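Local coordinates for 4-hydroxythreonine-4-phosphate dehydrogenase (Legionella pneumophila subsp. pneumophila, PDB 6XMY), which probably catalyses the NAD(P)-dependent oxidation of 4-(phosphooxy)-L-threonine, a step of pyridoxine 5'-phosphate biosynthesis that needs a divalent metal, at residues A[137-142]-A[292-297]; A[151-156]-A[166-171]; A[185-190]-A[205-210]. One frame throughout, in Å; residues are numbered along the deposited sequence.

Overall arrangement
Following the chain from the N terminus, helix 138-145 opens contact 1, whose other half, strand 294-297, lies about 150 residues farther along the chain. Both remaining contacts lie within that long excursion and follow each other without crossing. Contact 2 closes first, over the beta hairpin of strands 152-156 and 161-164, to the loop that follows; contact 3 then joins helix 180-197 to strand 204-208. Contacts 1 and 2 touch where Thr139 packs on Val151 and where Glu140 probably hydrogen-bonds Thr167, so the anion pocket and the zinc loop are neighbours. Contacts 2 and 3 meet through Val152 and Met154 against helix 180-197, whereas contacts 1 and 3 stay about 9 Å apart at their nearest atoms.

Contact 1 (A[137-142]-A[292-297]); sequences GHTEFF and IIRTSV. With NAD (nicotinamide-adenine-dinucleotide), chain B; SO4 (sulfate ion), chain C.
Arg294 sends CG anti to its own amide nitrogen (chi1 178°) and then bends at chi2, bringing its guanidinium from strand 294-297 up to His138 and Thr139, while His138 CG, beside the backbone N (chi1 -70°), puts ring ND1 on a bound anion. The arrangement is an anion pocket at the N-terminal end of a helix, with Gly137 as N-cap, in the PdxA fold. A sulfate, probably from the crystallisation liquor, is bound there. His138 grips sulfate O2 twice, its N at 2.8 Å and its ring ND1 also at 2.8 Å. Thr139 likewise uses backbone and side chain on one oxygen, O3: its N donates a fairly straight bond, and its OG1 lies 2.7 Å from O3. From the strand, Arg294 meets O1 edge-on in a forked pair, NH1 at 3.0 Å and NH2 at 2.9 Å; the same nitrogens also bond Thr287 OG1 and Thr120 OG1 respectively, which should fix the rotation of the group. Asn285 adds a further bond to the sulfate. His138, Thr139, Arg294 and Asn285 are all expected to bind substrate, so the sulfate may mark the place of one of its anionic groups. His138 CB rests over one face of the guanidinium, 3.2 Å from Arg294 NH2, with ring and guanidinium planes 36° apart. Farther along the helix, Phe142 crosses the arginine at about a right angle and sets its CE2 3.8 Å from Arg294 CG, flanking the aliphatic part of the chain. The cofactor adjoins the pocket: its carboxamide O7N lies at the edge of the His138 ring near CE1, and its N7N makes a weak hydrogen bond of 3.3 Å to Ser296 OG, which itself donates to Val297 O on a lone pair in the carbonyl plane.

Contact 2 (A[151-156]-A[166-171]); sequences VVMMLA and TTHLPL. With ZN (zinc ion), chain K.
Apolar contacts between Met153 and the pair Thr167 and His168 carry the meeting of strand 152-156 with the loop that follows strand 161-164. Met153 CB lies 3.9 Å from Thr167 CG2. Two conformers of Met153 are modelled, and the contacts of its far end hold for the one described here: CG is anti to the backbone N (chi1 169°), the chain runs on extended and turns only at its last torsion, which lays CE 4.0 Å from Thr167 CG2 and 3.9 Å from His168 CE1. The two side chains, Met153 and His168, cross at about a right angle, and the methyl approaches the ring obliquely. Thr167 presents its methyl to the strand because CG2 is anti to the carbonyl carbon, while OG1 sits between the backbone N and the carbonyl carbon.

Hydrogen bonding lies off the interface. Thr167 OG1 is hydrogen-bonded to Glu140 OE2 on helix 138-145, which ties the loop to that helix. At His168 the backbone makes an inverse gamma turn, closed by a weak bond of 3.2 Å from Leu169 N to Thr167 O.

Metal coordination is the third kind of interaction. His168 NE2 binds the zinc ion at 2.3 Å; water 1 stands at 2.2 Å and water 2 at 1.9 Å from the metal, and His268 NE2 is a further ligand, its ring meeting that of His168. In this family the metal site is thought to be shared between the two subunits of the dimer. With two of the zinc positions taken by water, ligands could be exchanged there, consistent with a metal that receives the substrate, while in this conformer the Met153 methyl adds an apolar neighbour to His168.

Contact 3 (A[185-190]-A[205-210]); sequences KVIQQL and INVAGL
Leu190 N, hydrogen-bonded to Val186 O at 2.9 Å, makes one of the i to i+4 backbone bonds of helix 180-197, and this turn of the helix faces strand 204-208. Three residues apart, Ile187 and Leu190 project from the same side of the helix toward Ile205 and Val207 of the strand. No hydrogen bond crosses between the two segments; the meeting is aliphatic throughout, its closest approaches being between methyls. Leu190 and Ile205 reach tip to tip, Leu190 CD2 lying 3.9 Å from Ile205 CD1 and 4.0 Å from Ile205 CG2, so one leucine methyl touches both branches of the isoleucine. Ile187 makes two separate contacts. Its short branch, CG2, is 4.0 Å from Ile205 CD1, the two side chains sliding past each other in opposite directions. Its long branch continues straight (chi2 -180°) and meets Val207 end on, with Ile187 CD1 3.8 Å from Val207 CG2. Ile205 CD1 thus has two neighbours on the helix, Ile187 CG2 and Leu190 CD2, which approach it from directions roughly at right angles. This is a helix laid on one face of a parallel run of strands in an alpha/beta domain of the PdxA protein: the helix axis stands 11.1 Å from the strand axis and runs nearly antiparallel to it, at 154°, as the chain climbs the helix and returns along the strand. Strand 204-208 lies between strands 262-265 and 241-246, and neighbours from both take part in the apolar layer: Val264 touches Ile187, Leu190 and Ile205, and Val242 touches Ile187 and Ile205. Helix 223-237 adds to the layer, with Leu235 against Ile187 and Leu232 against Val207. Asn206, between the two inward-pointing residues, turns instead to the other side of the strands, where its side chain touches Tyr263 and Leu246.

Contact 1 (A[137-142]-A[292-297])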
loop_
_atom_site.group_PDB
_atom_site.type_symbol
_atom_site.label_atom_id
_atom_site.label_comp_id
_atom_site.label_asym_id
_atom_site.label_seq_id
_atom_site.Cartn_x
_atom_site.Cartn_y
_atom_site.Cartn_z
ATOM N N GLY A 137 -9.579 2.439 -4.454
ATOM C CA GLY A 137 -8.168 2.264 -4.183
ATOM C C GLY A 137 -7.767 0.849 -4.517
ATOM O O GLY A 137 -8.617 -0.029 -4.739
ATOM N N HIS A 138 -6.443 0.640 -4.575
ATOM C CA HIS A 138 -5.913 -0.711 -4.768
ATOM C C HIS A 138 -6.451 -1.658 -3.707
ATOM O O HIS A 138 -6.721 -2.833 -3.984
ATOM C CB HIS A 138 -4.388 -0.741 -4.614
ATOM C CG HIS A 138 -3.602 -0.083 -5.712
ATOM N ND1 HIS A 138 -3.173 1.227 -5.635
ATOM C CD2 HIS A 138 -3.073 -0.586 -6.853
ATOM C CE1 HIS A 138 -2.442 1.512 -6.701
ATOM N NE2 HIS A 138 -2.367 0.430 -7.459
ATOM N N THR A 139 -6.545 -1.176 -2.465
ATOM C CA THR A 139 -6.859 -2.049 -1.340
ATOM C C THR A 139 -8.218 -2.706 -1.531
ATOM O O THR A 139 -8.361 -3.932 -1.392
ATOM C CB THR A 139 -6.818 -1.227 -0.047
ATOM O OG1 THR A 139 -5.513 -0.643 0.093
ATOM C CG2 THR A 139 -7.117 -2.099 1.160
ATOM N N GLU A 140 -9.227 -1.906 -1.887
ATOM C CA GLU A 140 -10.562 -2.447 -2.124
ATOM C C GLU A 140 -10.610 -3.257 -3.413
ATOM O O GLU A 140 -11.312 -4.275 -3.491
ATOM C CB GLU A 140 -11.588 -1.316 -2.184
ATOM C CG GLU A 140 -11.816 -0.585 -0.865
ATOM C CD GLU A 140 -10.642 0.284 -0.450
ATOM O OE1 GLU A 140 -10.026 0.925 -1.329
ATOM O OE2 GLU A 140 -10.320 0.307 0.759
ATOM N N PHE A 141 -9.880 -2.816 -4.441
ATOM C CA PHE A 141 -9.832 -3.575 -5.684
ATOM C C PHE A 141 -9.323 -4.987 -5.429
ATOM O O PHE A 141 -9.905 -5.965 -5.908
ATOM C CB PHE A 141 -8.955 -2.879 -6.727
ATOM C CG PHE A 141 -8.737 -3.713 -7.965
ATOM C CD1 PHE A 141 -9.651 -3.686 -9.011
ATOM C CD2 PHE A 141 -7.645 -4.560 -8.064
ATOM C CE1 PHE A 141 -9.461 -4.472 -10.147
ATOM C CE2 PHE A 141 -7.459 -5.350 -9.184
ATOM C CZ PHE A 141 -8.368 -5.304 -10.226
ATOM N N PHE A 142 -8.227 -5.111 -4.674
ATOM C CA PHE A 142 -7.653 -6.432 -4.436
ATOM C C PHE A 142 -8.537 -7.261 -3.512
ATOM O O PHE A 142 -8.663 -8.477 -3.696
ATOM C CB PHE A 142 -6.234 -6.306 -3.875
ATOM C CG PHE A 142 -5.230 -5.725 -4.848
ATOM C CD1 PHE A 142 -5.181 -6.164 -6.165
ATOM C CD2 PHE A 142 -4.316 -4.757 -4.435
ATOM C CE1 PHE A 142 -4.257 -5.631 -7.055
ATOM C CE2 PHE A 142 -3.388 -4.224 -5.323
ATOM C CZ PHE A 142 -3.357 -4.668 -6.625
ATOM N N ILE A 292 -1.987 -13.019 -1.443
ATOM C CA ILE A 292 -0.705 -12.610 -1.992
ATOM C C ILE A 292 -0.126 -11.514 -1.107
ATOM O O ILE A 292 -0.828 -10.883 -0.311
ATOM C CB ILE A 292 -0.811 -12.104 -3.448
ATOM C CG1 ILE A 292 -1.690 -10.842 -3.512
ATOM C CG2 ILE A 292 -1.332 -13.213 -4.375
ATOM C CD1 ILE A 292 -1.513 -10.010 -4.783
ATOM N N ILE A 293 1.176 -11.293 -1.267
ATOM C CA ILE A 293 1.851 -10.145 -0.676
ATOM C C ILE A 293 1.658 -8.969 -1.619
ATOM O O ILE A 293 1.904 -9.083 -2.826
ATOM C CB ILE A 293 3.347 -10.438 -0.504
ATOM C CG1 ILE A 293 3.571 -11.614 0.445
ATOM C CG2 ILE A 293 4.085 -9.185 -0.074
ATOM C CD1 ILE A 293 4.916 -12.266 0.261
ATOM N N ARG A 294 1.203 -7.840 -1.081
ATOM C CA ARG A 294 1.109 -6.615 -1.865
ATOM C C ARG A 294 1.583 -5.448 -1.020
ATOM O O ARG A 294 1.020 -5.186 0.049
ATOM C CB ARG A 294 -0.314 -6.357 -2.375
ATOM C CG ARG A 294 -0.435 -5.043 -3.154
ATOM C CD ARG A 294 -1.043 -3.947 -2.295
ATOM N NE ARG A 294 -0.954 -2.625 -2.922
ATOM C CZ ARG A 294 -1.714 -1.582 -2.589
ATOM N NH1 ARG A 294 -2.652 -1.710 -1.661
ATOM N NH2 ARG A 294 -1.554 -0.416 -3.204
ATOM N N THR A 295 2.611 -4.753 -1.497
ATOM C CA THR A 295 3.068 -3.507 -0.899
ATOM C C THR A 295 2.907 -2.380 -1.908
ATOM O O THR A 295 2.582 -2.595 -3.083
ATOM C CB THR A 295 4.529 -3.601 -0.443
ATOM O OG1 THR A 295 5.367 -3.815 -1.585
ATOM C CG2 THR A 295 4.711 -4.739 0.546
ATOM N N SER A 296 3.175 -1.166 -1.435
ATOM C CA SER A 296 2.892 0.024 -2.217
ATOM C C SER A 296 3.729 1.183 -1.707
ATOM O O SER A 296 4.109 1.237 -0.528
ATOM C CB SER A 296 1.410 0.370 -2.112
ATOM O OG SER A 296 1.097 1.512 -2.884
ATOM N N VAL A 297 3.960 2.144 -2.608
ATOM C CA VAL A 297 4.434 3.447 -2.174
ATOM C C VAL A 297 3.404 4.074 -1.245
ATOM O O VAL A 297 2.223 3.710 -1.240
ATOM C CB VAL A 297 4.699 4.371 -3.370
ATOM C CG1 VAL A 297 5.856 3.846 -4.202
ATOM C CG2 VAL A 297 3.428 4.556 -4.198
HETATM P PA NAD B . 0.621 12.942 -3.935
HETATM O O1A NAD B . 0.516 12.825 -5.442
HETATM O O2A NAD B . 1.554 12.198 -3.002
HETATM O O5B NAD B . 1.114 14.589 -3.832
HETATM C C5B NAD B . 1.282 14.997 -2.494
HETATM C C4B NAD B . 2.565 15.837 -2.362
HETATM O O4B NAD B . 3.690 14.934 -2.246
HETATM C C3B NAD B . 2.763 16.680 -3.653
HETATM O O3B NAD B . 3.322 17.907 -3.218
HETATM C C2B NAD B . 3.749 15.799 -4.474
HETATM O O2B NAD B . 4.582 16.545 -5.313
HETATM C C1B NAD B . 4.605 15.185 -3.321
HETATM N N9A NAD B . 5.130 13.862 -3.642
HETATM C C8A NAD B . 4.450 12.646 -3.830
HETATM N N7A NAD B . 5.271 11.641 -4.083
HETATM C C5A NAD B . 6.542 12.196 -4.047
HETATM C C6A NAD B . 7.828 11.650 -4.239
HETATM N N6A NAD B . 7.973 10.323 -4.494
HETATM N N1A NAD B . 8.933 12.449 -4.149
HETATM C C2A NAD B . 8.726 13.774 -3.877
HETATM N N3A NAD B . 7.571 14.435 -3.676
HETATM C C4A NAD B . 6.483 13.595 -3.770
HETATM O O3 NAD B . -0.900 12.709 -3.426
HETATM P PN NAD B . -2.180 13.617 -3.645
HETATM O O1N NAD B . -3.098 13.581 -2.448
HETATM O O2N NAD B . -1.832 14.803 -4.482
HETATM O O5D NAD B . -3.161 12.655 -4.767
HETATM C C5D NAD B . -2.645 12.535 -6.052
HETATM C C4D NAD B . -3.252 11.270 -6.661
HETATM O O4D NAD B . -2.519 10.135 -6.132
HETATM C C3D NAD B . -4.738 11.092 -6.194
HETATM O O3D NAD B . -5.412 10.516 -7.276
HETATM C C2D NAD B . -4.615 10.090 -5.024
HETATM O O2D NAD B . -5.725 9.255 -4.845
HETATM C C1D NAD B . -3.480 9.216 -5.628
HETATM N N1N NAD B . -2.779 8.404 -4.575
HETATM C C2N NAD B . -2.512 7.104 -4.910
HETATM C C3N NAD B . -1.858 6.266 -4.004
HETATM C C7N NAD B . -1.608 4.884 -4.477
HETATM O O7N NAD B . -1.917 4.536 -5.618
HETATM N N7N NAD B . -0.991 4.027 -3.588
HETATM C C4N NAD B . -1.474 6.758 -2.743
HETATM C C5N NAD B . -1.752 8.102 -2.435
HETATM C C6N NAD B . -2.421 8.925 -3.364
HETATM S S SO4 C . -4.532 2.112 -1.998
HETATM O O1 SO4 C . -3.456 1.166 -1.709
HETATM O O2 SO4 C . -4.578 2.356 -3.436
HETATM O O3 SO4 C . -5.797 1.502 -1.594
HETATM O O4 SO4 C . -4.352 3.401 -1.310
#

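Contact 2 (A[151-156]-A[166-171])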
loop_
_atom_site.group_PDB
_atom_site.type_symbol
_atom_site.label_atom_id
_atom_site.label_comp_id
_atom_site.label_asym_id
_atom_site.label_seq_id
_atom_site.Cartn_x
_atom_site.Cartn_y
_atom_site.Cartn_z
ATOM N N VAL A 151 -9.777 -6.808 4.481
ATOM C CA VAL A 151 -8.365 -6.519 4.319
ATOM C C VAL A 151 -8.069 -5.268 5.132
ATOM O O VAL A 151 -8.971 -4.524 5.529
ATOM C CB VAL A 151 -7.972 -6.319 2.848
ATOM C CG1 VAL A 151 -8.312 -7.556 2.031
ATOM C CG2 VAL A 151 -8.661 -5.090 2.300
ATOM N N VAL A 152 -6.790 -5.046 5.401
ATOM C CA VAL A 152 -6.376 -3.934 6.244
ATOM C C VAL A 152 -5.256 -3.184 5.543
ATOM O O VAL A 152 -4.263 -3.788 5.118
ATOM C CB VAL A 152 -5.908 -4.400 7.636
ATOM C CG1 VAL A 152 -5.447 -3.188 8.456
ATOM C CG2 VAL A 152 -7.007 -5.166 8.353
ATOM N N MET A 153 -5.418 -1.875 5.424
ATOM C CA MET A 153 -4.350 -1.002 4.958
ATOM C C MET A 153 -3.490 -0.614 6.153
ATOM O O MET A 153 -3.992 -0.057 7.138
ATOM C CB MET A 153 -4.915 0.260 4.313
ATOM C CG MET A 153 -3.852 1.321 4.041
ATOM S SD MET A 153 -4.498 2.890 3.423
ATOM C CE MET A 153 -5.382 2.331 1.967
ATOM N N MET A 154 -2.201 -0.910 6.070
ATOM C CA MET A 154 -1.270 -0.562 7.133
ATOM C C MET A 154 -0.084 0.148 6.511
ATOM O O MET A 154 0.552 -0.386 5.602
ATOM C CB MET A 154 -0.806 -1.792 7.922
ATOM C CG MET A 154 0.109 -1.435 9.081
ATOM S SD MET A 154 0.671 -2.865 10.013
ATOM C CE MET A 154 1.915 -3.533 8.918
ATOM N N LEU A 155 0.197 1.354 6.967
ATOM C CA LEU A 155 1.439 2.018 6.599
ATOM C C LEU A 155 2.499 1.721 7.652
ATOM O O LEU A 155 2.207 1.663 8.855
ATOM C CB LEU A 155 1.237 3.526 6.401
ATOM C CG LEU A 155 0.823 3.917 4.967
ATOM C CD1 LEU A 155 -0.585 3.426 4.623
ATOM C CD2 LEU A 155 0.941 5.420 4.733
ATOM N N ALA A 156 3.727 1.513 7.194
ATOM C CA ALA A 156 4.788 1.038 8.067
ATOM C C ALA A 156 6.080 1.771 7.763
ATOM O O ALA A 156 6.468 1.905 6.600
ATOM C CB ALA A 156 4.998 -0.471 7.885
ATOM N N THR A 166 -11.011 2.348 8.641
ATOM C CA THR A 166 -11.618 2.746 7.382
ATOM C C THR A 166 -10.576 3.449 6.523
ATOM O O THR A 166 -9.657 4.091 7.038
ATOM C CB THR A 166 -12.837 3.673 7.585
ATOM O OG1 THR A 166 -12.434 4.933 8.151
ATOM C CG2 THR A 166 -13.871 2.994 8.476
ATOM N N THR A 167 -10.717 3.312 5.195
ATOM C CA THR A 167 -9.697 3.788 4.270
ATOM C C THR A 167 -10.238 4.981 3.501
ATOM O O THR A 167 -10.323 6.095 4.059
ATOM C CB THR A 167 -9.225 2.658 3.343
ATOM O OG1 THR A 167 -10.330 2.203 2.551
ATOM C CG2 THR A 167 -8.657 1.506 4.142
ATOM N N HIS A 168 -10.608 4.826 2.242
ATOM C CA HIS A 168 -10.958 5.964 1.408
ATOM C C HIS A 168 -12.478 6.117 1.439
ATOM O O HIS A 168 -13.204 5.556 0.619
ATOM C CB HIS A 168 -10.322 5.830 0.024
ATOM C CG HIS A 168 -8.825 5.998 0.045
ATOM N ND1 HIS A 168 -7.949 4.978 -0.252
ATOM C CD2 HIS A 168 -8.056 7.068 0.366
ATOM C CE1 HIS A 168 -6.708 5.410 -0.122
ATOM N NE2 HIS A 168 -6.743 6.681 0.241
ATOM N N LEU A 169 -12.952 6.863 2.441
ATOM C CA LEU A 169 -14.336 7.266 2.629
ATOM C C LEU A 169 -14.400 8.776 2.761
ATOM O O LEU A 169 -13.503 9.387 3.350
ATOM C CB LEU A 169 -14.905 6.711 3.939
ATOM C CG LEU A 169 -15.164 5.222 4.053
ATOM C CD1 LEU A 169 -15.646 4.941 5.449
ATOM C CD2 LEU A 169 -16.199 4.782 3.026
ATOM N N PRO A 170 -15.472 9.397 2.275
ATOM C CA PRO A 170 -15.755 10.779 2.686
ATOM C C PRO A 170 -15.914 10.818 4.194
ATOM O O PRO A 170 -16.416 9.873 4.808
ATOM C CB PRO A 170 -17.087 11.083 1.995
ATOM C CG PRO A 170 -17.194 10.086 0.888
ATOM C CD PRO A 170 -16.522 8.856 1.396
ATOM N N LEU A 171 -15.459 11.912 4.804
ATOM C CA LEU A 171 -15.543 12.005 6.257
ATOM C C LEU A 171 -16.973 11.826 6.766
ATOM O O LEU A 171 -17.174 11.253 7.841
ATOM C CB LEU A 171 -14.965 13.334 6.740
ATOM C CG LEU A 171 -14.625 13.343 8.229
ATOM C CD1 LEU A 171 -13.321 12.600 8.465
ATOM C CD2 LEU A 171 -14.565 14.752 8.777
HETATM ZN ZN ZN K . -4.858 7.871 0.788
HETATM O O HOH W 1 -4.252 6.673 -1.008
HETATM O O HOH W 2 -4.075 6.338 1.497
#

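Contact 3 (A[185-190]-A[205-210])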
loop_
_atom_site.group_PDB
_atom_site.type_symbol
_atom_site.label_atom_id
_atom_site.label_comp_id
_atom_site.label_asym_id
_atom_site.label_seq_id
_atom_site.Cartn_x
_atom_site.Cartn_y
_atom_site.Cartn_z
ATOM N N LYS A 185 -12.696 -7.379 13.252
ATOM C CA LYS A 185 -12.133 -8.081 12.106
ATOM C C LYS A 185 -10.843 -7.426 11.639
ATOM O O LYS A 185 -9.882 -8.116 11.277
ATOM C CB LYS A 185 -13.163 -8.127 10.982
ATOM C CG LYS A 185 -14.297 -9.088 11.284
ATOM C CD LYS A 185 -15.411 -8.976 10.266
ATOM C CE LYS A 185 -16.518 -9.976 10.562
ATOM N NZ LYS A 185 -17.640 -9.856 9.594
ATOM N N VAL A 186 -10.808 -6.091 11.642
ATOM C CA VAL A 186 -9.593 -5.372 11.271
ATOM C C VAL A 186 -8.460 -5.712 12.228
ATOM O O VAL A 186 -7.334 -6.015 11.809
ATOM C CB VAL A 186 -9.863 -3.858 11.228
ATOM C CG1 VAL A 186 -8.554 -3.079 11.265
ATOM C CG2 VAL A 186 -10.671 -3.516 9.990
ATOM N N ILE A 187 -8.734 -5.633 13.533
ATOM C CA ILE A 187 -7.670 -5.861 14.503
ATOM C C ILE A 187 -7.272 -7.341 14.573
ATOM O O ILE A 187 -6.093 -7.657 14.782
ATOM C CB ILE A 187 -8.002 -5.215 15.863
ATOM C CG1 ILE A 187 -8.115 -3.696 15.673
ATOM C CG2 ILE A 187 -6.921 -5.540 16.892
ATOM C CD1 ILE A 187 -8.438 -2.917 16.946
ATOM N N GLN A 188 -8.213 -8.266 14.348
ATOM C CA GLN A 188 -7.829 -9.675 14.229
ATOM C C GLN A 188 -6.835 -9.868 13.087
ATOM O O GLN A 188 -5.811 -10.542 13.245
ATOM C CB GLN A 188 -9.065 -10.549 13.992
ATOM C CG GLN A 188 -9.899 -10.856 15.231
ATOM C CD GLN A 188 -11.217 -11.534 14.889
ATOM O OE1 GLN A 188 -11.646 -11.549 13.732
ATOM N NE2 GLN A 188 -11.869 -12.095 15.896
ATOM N N GLN A 189 -7.105 -9.251 11.936
ATOM C CA GLN A 189 -6.187 -9.376 10.812
ATOM C C GLN A 189 -4.846 -8.725 11.123
ATOM O O GLN A 189 -3.789 -9.298 10.831
ATOM C CB GLN A 189 -6.801 -8.771 9.553
ATOM C CG GLN A 189 -5.887 -8.874 8.344
ATOM C CD GLN A 189 -5.568 -10.307 7.975
ATOM O OE1 GLN A 189 -6.466 -11.083 7.661
ATOM N NE2 GLN A 189 -4.289 -10.666 8.026
ATOM N N LEU A 190 -4.872 -7.523 11.706
ATOM C CA LEU A 190 -3.635 -6.847 12.081
ATOM C C LEU A 190 -2.809 -7.709 13.031
ATOM O O LEU A 190 -1.601 -7.892 12.836
ATOM C CB LEU A 190 -3.966 -5.500 12.735
ATOM C CG LEU A 190 -2.761 -4.748 13.300
ATOM C CD1 LEU A 190 -1.749 -4.432 12.211
ATOM C CD2 LEU A 190 -3.210 -3.470 14.014
ATOM N N ILE A 205 -1.192 -3.412 20.615
ATOM C CA ILE A 205 -1.861 -2.574 19.624
ATOM C C ILE A 205 -2.583 -1.434 20.339
ATOM O O ILE A 205 -3.450 -1.678 21.183
ATOM C CB ILE A 205 -2.825 -3.410 18.763
ATOM C CG1 ILE A 205 -2.051 -4.492 17.987
ATOM C CG2 ILE A 205 -3.627 -2.522 17.834
ATOM C CD1 ILE A 205 -2.947 -5.530 17.341
ATOM N N ASN A 206 -2.243 -0.192 19.987
ATOM C CA ASN A 206 -2.863 0.987 20.590
ATOM C C ASN A 206 -3.891 1.556 19.619
ATOM O O ASN A 206 -3.586 1.748 18.439
ATOM C CB ASN A 206 -1.803 2.043 20.913
ATOM C CG ASN A 206 -0.970 1.678 22.124
ATOM O OD1 ASN A 206 -1.083 0.573 22.647
ATOM N ND2 ASN A 206 -0.124 2.593 22.567
ATOM N N VAL A 207 -5.109 1.802 20.109
ATOM C CA VAL A 207 -6.267 2.083 19.261
ATOM C C VAL A 207 -6.813 3.474 19.561
ATOM O O VAL A 207 -7.153 3.780 20.711
ATOM C CB VAL A 207 -7.366 1.019 19.445
ATOM C CG1 VAL A 207 -8.513 1.277 18.485
ATOM C CG2 VAL A 207 -6.797 -0.381 19.262
ATOM N N ALA A 208 -6.953 4.288 18.520
ATOM C CA ALA A 208 -7.524 5.623 18.677
ATOM C C ALA A 208 -9.034 5.548 18.868
ATOM O O ALA A 208 -9.708 4.643 18.368
ATOM C CB ALA A 208 -7.247 6.467 17.428
ATOM N N GLY A 209 -9.571 6.527 19.593
ATOM C CA GLY A 209 -10.990 6.774 19.531
ATOM C C GLY A 209 -11.383 7.365 18.184
ATOM O O GLY A 209 -10.547 7.680 17.332
ATOM N N LEU A 210 -12.697 7.496 17.984
ATOM C CA LEU A 210 -13.222 8.144 16.783
ATOM C C LEU A 210 -13.268 9.657 16.930
ATOM O O LEU A 210 -12.988 10.389 15.970
ATOM C CB LEU A 210 -14.623 7.616 16.482
ATOM C CG LEU A 210 -15.340 8.306 15.325
ATOM C CD1 LEU A 210 -14.618 8.003 14.018
ATOM C CD2 LEU A 210 -16.781 7.869 15.273
#